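Local coordinates for p22 protein (Trypanosoma brucei, PDB 3JV1) that serves as an accessory factor in mitochondrial RNA editing, specific for the transcript of cytochrome oxidase subunit II, at residues I70-D75 against F157-S162; M89-G94 against T153-I158; P28-G33 against F45-S50; F96-V101 against P128-L133. One frame throughout, in Å; residues are numbered along the deposited sequence.

Contact 1 of 4, residues I70-D75 against F157-S162; sequences ITRTLD and FIDQFS
Arg72 and Asp159 meet where the antiparallel sheet of this MAM33-family fold backs onto the long C-terminal helix 152-181. Arg72 NH1 lies 3.0 Å from Asp159 OD1, yet the oxygen stands well out of the guanidinium plane and the two flat groups are turned 68° apart. The salt bridge is therefore one of charges, with no N-H aimed at the carboxylate. The carbonyl O of Asp159 lies over one face of the same guanidinium. Extended from CG to NE, the arginine also reaches the next helical turn, where Ser162 CB comes in obliquely to 3.1 Å from Arg72 NE.

Two residues along the strand, Leu74 and Ile158 point at each other tip to tip, and Leu74 CD2 is only 3.3 Å from Ile158 CD1, tighter than usual van der Waals contact. Leu58 and Phe96 pack against both side chains, so this apolar pair belongs to the core between sheet and helix. Strand and helix axes make an angle of 118°, and backbone hydrogen bonds to Val91 and Met89 fix Arg72 and Leu74 in the sheet. On the helix side, Ser162 OG turns back to its own backbone: it donates to Ile158 O at 2.8 Å, while Ser162 N reaches that oxygen from the opposite face of the carbonyl plane.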
loop_
_atom_site.group_PDB
_atom_site.type_symbol
_atom_site.label_atom_id
_atom_site.label_comp_id
_atom_site.label_asym_id
_atom_site.label_seq_id
_atom_site.Cartn_x
_atom_site.Cartn_y
_atom_site.Cartn_z
ATOM N N ILE A 70 -0.385 -15.061 -16.224
ATOM C CA ILE A 70 -0.826 -14.675 -14.885
ATOM C C ILE A 70 0.119 -15.178 -13.794
ATOM O O ILE A 70 0.331 -16.384 -13.657
ATOM C CB ILE A 70 -2.234 -15.238 -14.595
ATOM C CG1 ILE A 70 -3.170 -14.930 -15.770
ATOM C CG2 ILE A 70 -2.774 -14.639 -13.300
ATOM C CD1 ILE A 70 -4.516 -15.628 -15.697
ATOM N N THR A 71 0.682 -14.252 -13.019
ATOM C CA THR A 71 1.585 -14.620 -11.933
ATOM C C THR A 71 0.971 -14.229 -10.590
ATOM O O THR A 71 0.559 -13.084 -10.391
ATOM C CB THR A 71 2.970 -13.936 -12.081
ATOM O OG1 THR A 71 2.819 -12.517 -12.000
ATOM C CG2 THR A 71 3.596 -14.290 -13.415
ATOM N N ARG A 72 0.902 -15.187 -9.672
ATOM C CA ARG A 72 0.328 -14.947 -8.352
ATOM C C ARG A 72 1.391 -14.873 -7.259
ATOM O O ARG A 72 2.420 -15.541 -7.331
ATOM C CB ARG A 72 -0.667 -16.054 -8.007
ATOM C CG ARG A 72 -1.793 -16.218 -9.015
ATOM C CD ARG A 72 -2.665 -17.422 -8.699
ATOM N NE ARG A 72 -3.788 -17.546 -9.629
ATOM C CZ ARG A 72 -3.661 -17.670 -10.947
ATOM N NH1 ARG A 72 -2.457 -17.685 -11.502
ATOM N NH2 ARG A 72 -4.738 -17.788 -11.714
ATOM N N THR A 73 1.144 -14.047 -6.252
ATOM C CA THR A 73 2.072 -13.926 -5.144
ATOM C C THR A 73 1.440 -14.558 -3.914
ATOM O O THR A 73 0.227 -14.510 -3.725
ATOM C CB THR A 73 2.411 -12.454 -4.814
ATOM O OG1 THR A 73 1.202 -11.724 -4.588
ATOM C CG2 THR A 73 3.195 -11.808 -5.948
ATOM N N LEU A 74 2.272 -15.166 -3.086
ATOM C CA LEU A 74 1.792 -15.785 -1.869
ATOM C C LEU A 74 2.928 -15.890 -0.877
ATOM O O LEU A 74 4.094 -15.810 -1.247
ATOM C CB LEU A 74 1.203 -17.171 -2.165
ATOM C CG LEU A 74 1.994 -18.166 -3.017
ATOM C CD1 LEU A 74 3.059 -18.849 -2.183
ATOM C CD2 LEU A 74 1.036 -19.214 -3.581
ATOM N N ASP A 75 2.572 -16.037 0.391
ATOM C CA ASP A 75 3.544 -16.191 1.455
ATOM C C ASP A 75 3.425 -17.617 1.957
ATOM O O ASP A 75 2.325 -18.159 2.066
ATOM C CB ASP A 75 3.244 -15.265 2.634
ATOM C CG ASP A 75 3.674 -13.837 2.392
ATOM O OD1 ASP A 75 4.435 -13.582 1.438
ATOM O OD2 ASP A 75 3.253 -12.970 3.180
ATOM N N PHE A 157 -1.400 -26.893 -8.330
ATOM C CA PHE A 157 -2.729 -26.914 -7.736
ATOM C C PHE A 157 -3.244 -25.499 -7.493
ATOM O O PHE A 157 -4.428 -25.233 -7.641
ATOM C CB PHE A 157 -2.738 -27.651 -6.399
ATOM C CG PHE A 157 -4.016 -27.461 -5.624
ATOM C CD1 PHE A 157 -5.151 -28.195 -5.937
ATOM C CD2 PHE A 157 -4.098 -26.501 -4.623
ATOM C CE1 PHE A 157 -6.349 -27.976 -5.264
ATOM C CE2 PHE A 157 -5.285 -26.275 -3.950
ATOM C CZ PHE A 157 -6.416 -27.014 -4.269
ATOM N N ILE A 158 -2.351 -24.600 -7.098
ATOM C CA ILE A 158 -2.731 -23.221 -6.836
ATOM C C ILE A 158 -3.278 -22.510 -8.077
ATOM O O ILE A 158 -4.258 -21.773 -7.980
ATOM C CB ILE A 158 -1.532 -22.432 -6.251
ATOM C CG1 ILE A 158 -1.305 -22.872 -4.804
ATOM C CG2 ILE A 158 -1.785 -20.931 -6.327
ATOM C CD1 ILE A 158 -0.105 -22.258 -4.154
ATOM N N ASP A 159 -2.646 -22.719 -9.232
ATOM C CA ASP A 159 -3.109 -22.093 -10.473
ATOM C C ASP A 159 -4.458 -22.677 -10.845
ATOM O O ASP A 159 -5.411 -21.948 -11.127
ATOM C CB ASP A 159 -2.138 -22.343 -11.633
ATOM C CG ASP A 159 -0.892 -21.487 -11.556
ATOM O OD1 ASP A 159 -1.008 -20.291 -11.210
ATOM O OD2 ASP A 159 0.205 -22.007 -11.863
ATOM N N GLN A 160 -4.526 -24.002 -10.859
ATOM C CA GLN A 160 -5.764 -24.697 -11.189
ATOM C C GLN A 160 -6.911 -24.308 -10.259
ATOM O O GLN A 160 -8.015 -24.012 -10.721
ATOM C CB GLN A 160 -5.548 -26.210 -11.144
ATOM C CG GLN A 160 -5.028 -26.804 -12.443
ATOM C CD GLN A 160 -4.689 -28.284 -12.316
ATOM O OE1 GLN A 160 -5.443 -29.062 -11.730
ATOM N NE2 GLN A 160 -3.551 -28.678 -12.878
ATOM N N PHE A 161 -6.661 -24.304 -8.951
ATOM C CA PHE A 161 -7.718 -23.939 -8.017
ATOM C C PHE A 161 -8.147 -22.480 -8.196
ATOM O O PHE A 161 -9.327 -22.163 -8.128
ATOM C CB PHE A 161 -7.279 -24.161 -6.566
ATOM C CG PHE A 161 -8.426 -24.191 -5.602
ATOM C CD1 PHE A 161 -9.206 -25.336 -5.473
ATOM C CD2 PHE A 161 -8.774 -23.061 -4.877
ATOM C CE1 PHE A 161 -10.316 -25.354 -4.636
ATOM C CE2 PHE A 161 -9.884 -23.064 -4.037
ATOM C CZ PHE A 161 -10.658 -24.214 -3.917
ATOM N N SER A 162 -7.182 -21.596 -8.420
ATOM C CA SER A 162 -7.475 -20.179 -8.609
ATOM C C SER A 162 -8.355 -19.938 -9.827
ATOM O O SER A 162 -9.255 -19.110 -9.783
ATOM C CB SER A 162 -6.179 -19.374 -8.748
ATOM O OG SER A 162 -5.509 -19.259 -7.503
#

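Contact 2 of 4, residues M89-G94 against T153-I158; sequences MSVEDG and TLANFI
Gly94 brings the turn after strand 83-92 right up to helix 152-181, its CA lying 4.5 Å from the CA of Asn156, with a positive phi of 65° that by itself favours glycine. This is the turn of the beta hairpin formed by strands 83-92 and 95-104, pressed against one side of the C-terminal helix. The closest touch is made by a backbone atom: Gly94 O meets the methyl of Ala155, 3.2 Å from its CB. The same oxygen stays 4.0 Å from Asn156 N, too far for a hydrogen bond, so the turn rests on the helix without joining its backbone.

Val91, three residues earlier, supplies the side-chain part and splits its two methyls between successive turns of the helix. CG1 is anti to the backbone N (chi1 173°) and lies 4.2 Å from Ala155 CB, with Ala155 O also close to it at 3.9 Å. CG2 faces Ile158, whose CG2 is 4.4 Å away. Neighbouring strands add to the packing: Phe96 lies on Ala155 and Leu74 on Val91.

The contact thus works largely by shape and van der Waals contact, with a carbonyl oxygen set against a methyl and branched aliphatic groups beside it. Nothing directional sets the position of the hairpin on the helix within this contact; the methyl-sized side chain of Ala155 allows the two backbones their close approach.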
loop_
_atom_site.group_PDB
_atom_site.type_symbol
_atom_site.label_atom_id
_atom_site.label_comp_id
_atom_site.label_asym_id
_atom_site.label_seq_id
_atom_site.Cartn_x
_atom_site.Cartn_y
_atom_site.Cartn_z
ATOM N N MET A 89 6.831 -15.588 -2.001
ATOM C CA MET A 89 6.937 -16.255 -3.284
ATOM C C MET A 89 5.879 -15.895 -4.306
ATOM O O MET A 89 4.925 -15.172 -4.028
ATOM C CB MET A 89 6.909 -17.766 -3.076
ATOM C CG MET A 89 7.915 -18.266 -2.060
ATOM S SD MET A 89 8.278 -19.983 -2.319
ATOM C CE MET A 89 6.886 -20.736 -1.552
ATOM N N SER A 90 6.074 -16.414 -5.506
ATOM C CA SER A 90 5.133 -16.204 -6.585
ATOM C C SER A 90 5.125 -17.450 -7.462
ATOM O O SER A 90 6.126 -18.162 -7.559
ATOM C CB SER A 90 5.502 -14.953 -7.386
ATOM O OG SER A 90 6.866 -14.954 -7.743
ATOM N N VAL A 91 3.976 -17.741 -8.059
ATOM C CA VAL A 91 3.848 -18.901 -8.926
ATOM C C VAL A 91 3.955 -18.449 -10.372
ATOM O O VAL A 91 3.143 -17.660 -10.847
ATOM C CB VAL A 91 2.495 -19.624 -8.722
ATOM C CG1 VAL A 91 2.325 -20.722 -9.761
ATOM C CG2 VAL A 91 2.430 -20.221 -7.328
ATOM N N GLU A 92 4.981 -18.937 -11.055
ATOM C CA GLU A 92 5.211 -18.599 -12.449
ATOM C C GLU A 92 5.288 -19.894 -13.239
ATOM O O GLU A 92 6.244 -20.658 -13.116
ATOM C CB GLU A 92 6.504 -17.788 -12.587
ATOM C CG GLU A 92 6.396 -16.391 -11.990
ATOM C CD GLU A 92 7.727 -15.672 -11.898
ATOM O OE1 GLU A 92 8.359 -15.438 -12.947
ATOM O OE2 GLU A 92 8.144 -15.334 -10.769
ATOM N N ASP A 93 4.245 -20.139 -14.026
ATOM C CA ASP A 93 4.123 -21.337 -14.854
ATOM C C ASP A 93 4.279 -22.632 -14.065
ATOM O O ASP A 93 5.221 -23.391 -14.277
ATOM C CB ASP A 93 5.142 -21.316 -15.994
ATOM C CG ASP A 93 4.799 -22.308 -17.100
ATOM O OD1 ASP A 93 3.780 -22.092 -17.793
ATOM O OD2 ASP A 93 5.539 -23.304 -17.270
ATOM N N GLY A 94 3.350 -22.877 -13.150
ATOM C CA GLY A 94 3.387 -24.097 -12.364
ATOM C C GLY A 94 4.553 -24.297 -11.418
ATOM O O GLY A 94 4.655 -25.353 -10.793
ATOM N N THR A 153 3.924 -29.507 -7.767
ATOM C CA THR A 153 2.598 -30.098 -7.688
ATOM C C THR A 153 1.664 -29.122 -6.987
ATOM O O THR A 153 0.552 -28.886 -7.442
ATOM C CB THR A 153 2.620 -31.406 -6.889
ATOM O OG1 THR A 153 3.605 -32.285 -7.441
ATOM C CG2 THR A 153 1.260 -32.077 -6.943
ATOM N N LEU A 154 2.127 -28.555 -5.877
ATOM C CA LEU A 154 1.329 -27.601 -5.120
ATOM C C LEU A 154 1.157 -26.312 -5.908
ATOM O O LEU A 154 0.077 -25.729 -5.926
ATOM C CB LEU A 154 2.000 -27.288 -3.786
ATOM C CG LEU A 154 1.239 -26.311 -2.892
ATOM C CD1 LEU A 154 -0.085 -26.961 -2.456
ATOM C CD2 LEU A 154 2.094 -25.941 -1.684
ATOM N N ALA A 155 2.227 -25.866 -6.555
ATOM C CA ALA A 155 2.172 -24.642 -7.345
ATOM C C ALA A 155 1.149 -24.843 -8.447
ATOM O O ALA A 155 0.379 -23.944 -8.779
ATOM C CB ALA A 155 3.537 -24.340 -7.944
ATOM N N ASN A 156 1.148 -26.046 -9.002
ATOM C CA ASN A 156 0.235 -26.406 -10.069
ATOM C C ASN A 156 -1.202 -26.404 -9.553
ATOM O O ASN A 156 -2.117 -25.969 -10.255
ATOM C CB ASN A 156 0.609 -27.785 -10.606
ATOM C CG ASN A 156 0.067 -28.035 -11.987
ATOM O OD1 ASN A 156 -1.092 -28.414 -12.159
ATOM N ND2 ASN A 156 0.902 -27.810 -12.992
ATOM N N PHE A 157 -1.400 -26.893 -8.330
ATOM C CA PHE A 157 -2.729 -26.914 -7.736
ATOM C C PHE A 157 -3.244 -25.499 -7.493
ATOM O O PHE A 157 -4.428 -25.233 -7.641
ATOM C CB PHE A 157 -2.738 -27.651 -6.399
ATOM C CG PHE A 157 -4.016 -27.461 -5.624
ATOM C CD1 PHE A 157 -5.151 -28.195 -5.937
ATOM C CD2 PHE A 157 -4.098 -26.501 -4.623
ATOM C CE1 PHE A 157 -6.349 -27.976 -5.264
ATOM C CE2 PHE A 157 -5.285 -26.275 -3.950
ATOM C CZ PHE A 157 -6.416 -27.014 -4.269
ATOM N N ILE A 158 -2.351 -24.600 -7.098
ATOM C CA ILE A 158 -2.731 -23.221 -6.836
ATOM C C ILE A 158 -3.278 -22.510 -8.077
ATOM O O ILE A 158 -4.258 -21.773 -7.980
ATOM C CB ILE A 158 -1.532 -22.432 -6.251
ATOM C CG1 ILE A 158 -1.305 -22.872 -4.804
ATOM C CG2 ILE A 158 -1.785 -20.931 -6.327
ATOM C CD1 ILE A 158 -0.105 -22.258 -4.154
#

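Contact 3 of 4, residues P28-G33 against F45-S50; sequences PEIPEG and FTMRKS
Met47 reaches from strand 46-51 toward Ile30 and Pro31, joining the sheet of the MAM33-family fold to the irregular segment 28-33 that precedes its edge strand 35-37. The terminal methyl does the touching. CE lies 4.4 Å from Ile30 CG1 and an equal 4.4 Å from Pro31 CD, so it is shared by an aliphatic branch and a proline ring. SD continues the extended chain, and chi3 of 66° turns the CE methyl out of it. The loop follows the strand at a slant, their touching parts running 29° apart. Phe157 of the C-terminal helix packs on both Met47 and Pro31, and Trp34 touches Met47 and Lys49, so the methionine also borders the sheet-helix core.

Farther along, the contact passes from side chains to backbone. Lys49 CG occupies the crowded position between the backbone N and the carbonyl carbon (chi1 63°). The chain then bends at chi3, and NZ is hydrogen-bonded to Arg148 O. What Lys49 offers segment 28-33 is its root: Gly33 O stands 3.4 Å from Lys49 CB.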
loop_
_atom_site.group_PDB
_atom_site.type_symbol
_atom_site.label_atom_id
_atom_site.label_comp_id
_atom_site.label_asym_id
_atom_site.label_seq_id
_atom_site.Cartn_x
_atom_site.Cartn_y
_atom_site.Cartn_z
ATOM N N PRO A 28 -10.033 -28.880 -9.031
ATOM C CA PRO A 28 -8.841 -29.647 -8.657
ATOM C C PRO A 28 -9.011 -30.357 -7.324
ATOM O O PRO A 28 -9.699 -29.864 -6.435
ATOM C CB PRO A 28 -7.749 -28.580 -8.564
ATOM C CG PRO A 28 -8.260 -27.462 -9.399
ATOM C CD PRO A 28 -9.722 -27.444 -9.075
ATOM N N GLU A 29 -8.387 -31.520 -7.188
ATOM C CA GLU A 29 -8.450 -32.261 -5.938
ATOM C C GLU A 29 -7.354 -31.656 -5.073
ATOM O O GLU A 29 -6.235 -31.448 -5.539
ATOM C CB GLU A 29 -8.202 -33.753 -6.187
ATOM C CG GLU A 29 -9.260 -34.377 -7.091
ATOM C CD GLU A 29 -9.002 -35.838 -7.399
ATOM O OE1 GLU A 29 -7.942 -36.150 -7.989
ATOM O OE2 GLU A 29 -9.867 -36.673 -7.054
ATOM N N ILE A 30 -7.681 -31.353 -3.823
ATOM C CA ILE A 30 -6.717 -30.743 -2.917
ATOM C C ILE A 30 -5.622 -31.719 -2.518
ATOM O O ILE A 30 -5.902 -32.855 -2.149
ATOM C CB ILE A 30 -7.409 -30.212 -1.647
ATOM C CG1 ILE A 30 -6.394 -29.478 -0.769
ATOM C CG2 ILE A 30 -8.036 -31.361 -0.885
ATOM C CD1 ILE A 30 -7.020 -28.699 0.357
ATOM N N PRO A 31 -4.353 -31.281 -2.600
ATOM C CA PRO A 31 -3.197 -32.113 -2.247
ATOM C C PRO A 31 -3.321 -32.734 -0.851
ATOM O O PRO A 31 -3.783 -32.088 0.090
ATOM C CB PRO A 31 -2.026 -31.134 -2.350
ATOM C CG PRO A 31 -2.462 -30.202 -3.437
ATOM C CD PRO A 31 -3.917 -29.957 -3.082
ATOM N N GLU A 32 -2.896 -33.990 -0.740
ATOM C CA GLU A 32 -2.939 -34.758 0.506
ATOM C C GLU A 32 -2.337 -34.025 1.710
ATOM O O GLU A 32 -1.240 -33.483 1.633
ATOM C CB GLU A 32 -2.192 -36.078 0.299
ATOM C CG GLU A 32 -2.468 -37.167 1.327
ATOM C CD GLU A 32 -3.796 -37.865 1.100
ATOM O OE1 GLU A 32 -4.100 -38.199 -0.067
ATOM O OE2 GLU A 32 -4.530 -38.093 2.089
ATOM N N GLY A 33 -3.062 -34.025 2.825
ATOM C CA GLY A 33 -2.579 -33.370 4.030
ATOM C C GLY A 33 -2.929 -31.899 4.150
ATOM O O GLY A 33 -2.942 -31.345 5.248
ATOM N N PHE A 45 -7.309 -16.943 -0.716
ATOM C CA PHE A 45 -7.518 -18.013 0.249
ATOM C C PHE A 45 -6.221 -18.457 0.929
ATOM O O PHE A 45 -5.116 -18.060 0.541
ATOM C CB PHE A 45 -8.176 -19.211 -0.446
ATOM C CG PHE A 45 -7.349 -19.809 -1.556
ATOM C CD1 PHE A 45 -6.396 -20.784 -1.283
ATOM C CD2 PHE A 45 -7.526 -19.395 -2.877
ATOM C CE1 PHE A 45 -5.629 -21.340 -2.307
ATOM C CE2 PHE A 45 -6.766 -19.940 -3.912
ATOM C CZ PHE A 45 -5.813 -20.917 -3.629
ATOM N N THR A 46 -6.363 -19.286 1.956
ATOM C CA THR A 46 -5.203 -19.782 2.674
ATOM C C THR A 46 -5.252 -21.304 2.748
ATOM O O THR A 46 -6.327 -21.897 2.794
ATOM C CB THR A 46 -5.150 -19.226 4.104
ATOM O OG1 THR A 46 -6.218 -19.792 4.867
ATOM C CG2 THR A 46 -5.298 -17.722 4.100
ATOM N N MET A 47 -4.081 -21.930 2.741
ATOM C CA MET A 47 -3.975 -23.382 2.838
ATOM C C MET A 47 -3.078 -23.699 4.029
ATOM O O MET A 47 -2.145 -22.957 4.312
ATOM C CB MET A 47 -3.361 -23.958 1.568
ATOM C CG MET A 47 -4.185 -23.735 0.308
ATOM S SD MET A 47 -3.403 -24.440 -1.162
ATOM C CE MET A 47 -3.489 -26.185 -0.765
ATOM N N ARG A 48 -3.361 -24.797 4.725
ATOM C CA ARG A 48 -2.573 -25.185 5.883
ATOM C C ARG A 48 -2.382 -26.699 5.966
ATOM O O ARG A 48 -3.219 -27.471 5.506
ATOM C CB ARG A 48 -3.256 -24.717 7.171
ATOM C CG ARG A 48 -3.675 -23.260 7.181
ATOM C CD ARG A 48 -4.213 -22.868 8.546
ATOM N NE ARG A 48 -4.560 -21.451 8.638
ATOM C CZ ARG A 48 -5.595 -20.885 8.024
ATOM N NH1 ARG A 48 -6.397 -21.607 7.254
ATOM N NH2 ARG A 48 -5.850 -19.596 8.205
ATOM N N LYS A 49 -1.269 -27.113 6.554
ATOM C CA LYS A 49 -0.979 -28.529 6.749
ATOM C C LYS A 49 0.042 -28.621 7.862
ATOM O O LYS A 49 0.818 -27.691 8.070
ATOM C CB LYS A 49 -0.396 -29.168 5.485
ATOM C CG LYS A 49 0.944 -28.591 5.061
ATOM C CD LYS A 49 1.683 -29.510 4.090
ATOM C CE LYS A 49 2.235 -30.736 4.808
ATOM N NZ LYS A 49 3.101 -31.568 3.931
ATOM N N SER A 50 0.033 -29.726 8.593
ATOM C CA SER A 50 1.007 -29.898 9.658
ATOM C C SER A 50 2.182 -30.693 9.103
ATOM O O SER A 50 2.052 -31.422 8.120
ATOM C CB SER A 50 0.391 -30.619 10.868
ATOM O OG SER A 50 -0.209 -31.848 10.509
#

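Contact 4 of 4, residues F96-V101 against P128-L133; sequences FVINNV and PDLADL
Pro128 O takes hydrogen bonds from two waters, one firm and one weak, that tie it to Val101 and Asn100 of the sheet's edge strand 95-104. The firm one lies 2.7 Å from Pro128 O and accepts from Val101 N at 3.0 Å; the other is bound 2.6 Å from Asn100 OD1 and makes the weak hydrogen bond to Pro128 O. A third water accepts from Leu130 N at 2.8 Å and is hydrogen-bonded to Asn99 O at 2.7 Å. Asn99 and Asn100 form a classic beta bulge, both facing Gly88.

The second subunit also comes in here, Trp173 of that chain bonding Val101 O through NE1 and packing on Pro128.

Beside the waters, Leu130 makes most of the direct contact, with Pro128 against Val101 adding to it. Leu130 CD2 comes to 3.5 Å from Asn99 O, and CG approaches the backbone and CG2 of Ile98. An Asx turn shapes the loop: Ala131 N donates to Asp129 OD1 at 2.9 Å, meeting it from 42° above the carboxylate plane. Val138 of helix 135-146 packs on Leu130. The polar links between strand and loop thus run through waters, while Leu130 supplies most of the apolar contact.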
loop_
_atom_site.group_PDB
_atom_site.type_symbol
_atom_site.label_atom_id
_atom_site.label_comp_id
_atom_site.label_asym_id
_atom_site.label_seq_id
_atom_site.Cartn_x
_atom_site.Cartn_y
_atom_site.Cartn_z
ATOM N N PHE A 96 7.190 -22.658 -8.196
ATOM C CA PHE A 96 7.342 -21.688 -7.120
ATOM C C PHE A 96 8.651 -20.937 -7.306
ATOM O O PHE A 96 9.686 -21.537 -7.568
ATOM C CB PHE A 96 7.374 -22.381 -5.752
ATOM C CG PHE A 96 6.017 -22.705 -5.193
ATOM C CD1 PHE A 96 5.127 -21.686 -4.862
ATOM C CD2 PHE A 96 5.632 -24.023 -4.991
ATOM C CE1 PHE A 96 3.874 -21.977 -4.337
ATOM C CE2 PHE A 96 4.375 -24.325 -4.465
ATOM C CZ PHE A 96 3.496 -23.299 -4.139
ATOM N N VAL A 97 8.597 -19.619 -7.185
ATOM C CA VAL A 97 9.788 -18.805 -7.295
ATOM C C VAL A 97 9.951 -18.096 -5.954
ATOM O O VAL A 97 9.033 -17.432 -5.481
ATOM C CB VAL A 97 9.652 -17.753 -8.405
ATOM C CG1 VAL A 97 10.899 -16.898 -8.457
ATOM C CG2 VAL A 97 9.421 -18.441 -9.745
ATOM N N ILE A 98 11.105 -18.259 -5.322
ATOM C CA ILE A 98 11.333 -17.602 -4.049
ATOM C C ILE A 98 11.808 -16.175 -4.321
ATOM O O ILE A 98 12.803 -15.971 -5.014
ATOM C CB ILE A 98 12.410 -18.333 -3.224
ATOM C CG1 ILE A 98 12.019 -19.796 -3.029
ATOM C CG2 ILE A 98 12.572 -17.653 -1.878
ATOM C CD1 ILE A 98 13.160 -20.656 -2.538
ATOM N N ASN A 99 11.098 -15.193 -3.782
ATOM C CA ASN A 99 11.478 -13.806 -3.980
ATOM C C ASN A 99 12.146 -13.254 -2.740
ATOM O O ASN A 99 13.060 -12.439 -2.840
ATOM C CB ASN A 99 10.256 -12.948 -4.314
ATOM C CG ASN A 99 9.537 -13.428 -5.546
ATOM O OD1 ASN A 99 10.159 -13.677 -6.583
ATOM N ND2 ASN A 99 8.219 -13.564 -5.447
ATOM N N ASN A 100 11.679 -13.697 -1.575
ATOM C CA ASN A 100 12.216 -13.248 -0.297
ATOM C C ASN A 100 12.157 -14.365 0.734
ATOM O O ASN A 100 11.335 -15.267 0.637
ATOM C CB ASN A 100 11.407 -12.057 0.247
ATOM C CG ASN A 100 11.568 -10.798 -0.586
ATOM O OD1 ASN A 100 12.597 -10.126 -0.526
ATOM N ND2 ASN A 100 10.547 -10.472 -1.368
ATOM N N VAL A 101 13.049 -14.293 1.712
ATOM C CA VAL A 101 13.097 -15.246 2.813
ATOM C C VAL A 101 13.328 -14.407 4.059
ATOM O O VAL A 101 14.382 -13.785 4.211
ATOM C CB VAL A 101 14.259 -16.249 2.693
ATOM C CG1 VAL A 101 14.282 -17.148 3.934
ATOM C CG2 VAL A 101 14.102 -17.087 1.444
ATOM N N PRO A 128 18.056 -11.092 2.752
ATOM C CA PRO A 128 18.910 -10.639 1.653
ATOM C C PRO A 128 18.248 -10.792 0.288
ATOM O O PRO A 128 17.244 -11.498 0.139
ATOM C CB PRO A 128 20.123 -11.550 1.776
ATOM C CG PRO A 128 19.484 -12.858 2.151
ATOM C CD PRO A 128 18.484 -12.424 3.227
ATOM N N ASP A 129 18.827 -10.113 -0.698
ATOM C CA ASP A 129 18.368 -10.183 -2.076
ATOM C C ASP A 129 18.824 -11.581 -2.505
ATOM O O ASP A 129 20.006 -11.905 -2.390
ATOM C CB ASP A 129 19.079 -9.105 -2.899
ATOM C CG ASP A 129 18.691 -9.127 -4.358
ATOM O OD1 ASP A 129 18.285 -10.195 -4.856
ATOM O OD2 ASP A 129 18.810 -8.071 -5.016
ATOM N N LEU A 130 17.897 -12.413 -2.967
ATOM C CA LEU A 130 18.245 -13.772 -3.374
ATOM C C LEU A 130 19.426 -13.831 -4.342
ATOM O O LEU A 130 20.161 -14.818 -4.383
ATOM C CB LEU A 130 17.033 -14.463 -4.000
ATOM C CG LEU A 130 16.171 -15.303 -3.055
ATOM C CD1 LEU A 130 16.990 -16.495 -2.579
ATOM C CD2 LEU A 130 15.699 -14.472 -1.874
ATOM N N ALA A 131 19.601 -12.764 -5.112
ATOM C CA ALA A 131 20.682 -12.684 -6.082
ATOM C C ALA A 131 22.060 -12.590 -5.427
ATOM O O ALA A 131 23.074 -12.779 -6.088
ATOM C CB ALA A 131 20.455 -11.486 -7.007
ATOM N N ASP A 132 22.110 -12.287 -4.136
ATOM C CA ASP A 132 23.401 -12.197 -3.463
ATOM C C ASP A 132 23.736 -13.485 -2.720
ATOM O O ASP A 132 24.657 -13.517 -1.909
ATOM C CB ASP A 132 23.424 -11.031 -2.475
ATOM C CG ASP A 132 23.190 -9.694 -3.144
ATOM O OD1 ASP A 132 23.436 -9.577 -4.362
ATOM O OD2 ASP A 132 22.768 -8.754 -2.439
ATOM N N LEU A 133 22.982 -14.545 -2.998
ATOM C CA LEU A 133 23.203 -15.824 -2.341
ATOM C C LEU A 133 23.686 -16.883 -3.318
ATOM O O LEU A 133 23.207 -16.971 -4.448
ATOM C CB LEU A 133 21.911 -16.300 -1.675
ATOM C CG LEU A 133 21.242 -15.333 -0.690
ATOM C CD1 LEU A 133 19.935 -15.937 -0.186
ATOM C CD2 LEU A 133 22.188 -15.042 0.466
HETATM O O HOH W 1 15.418 -11.425 -3.705
HETATM O O HOH W 2 14.926 -9.867 -1.576
HETATM O O HOH W 3 14.815 -11.913 1.189
#

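From the N terminus, contact 3 closes first, a short loop that folds the segment before edge strand 35-37 over strand 46-51. It is complete before the others open. Contacts 1, 2 and 4 then open in order on strands 72-80, 83-92 and 95-104, which are successive neighbours in the sheet. Contact 4 closes at 128-133 and so lies within the loops of 1 and 2, which end together on helix 152-181. Contacts 1 and 2 bind the sheet to that helix; contact 3 ties the N-terminal loop to strand 46-51, and contact 4 ties strand 95-104 to the loop before helix 135-146, toward a neighbouring subunit.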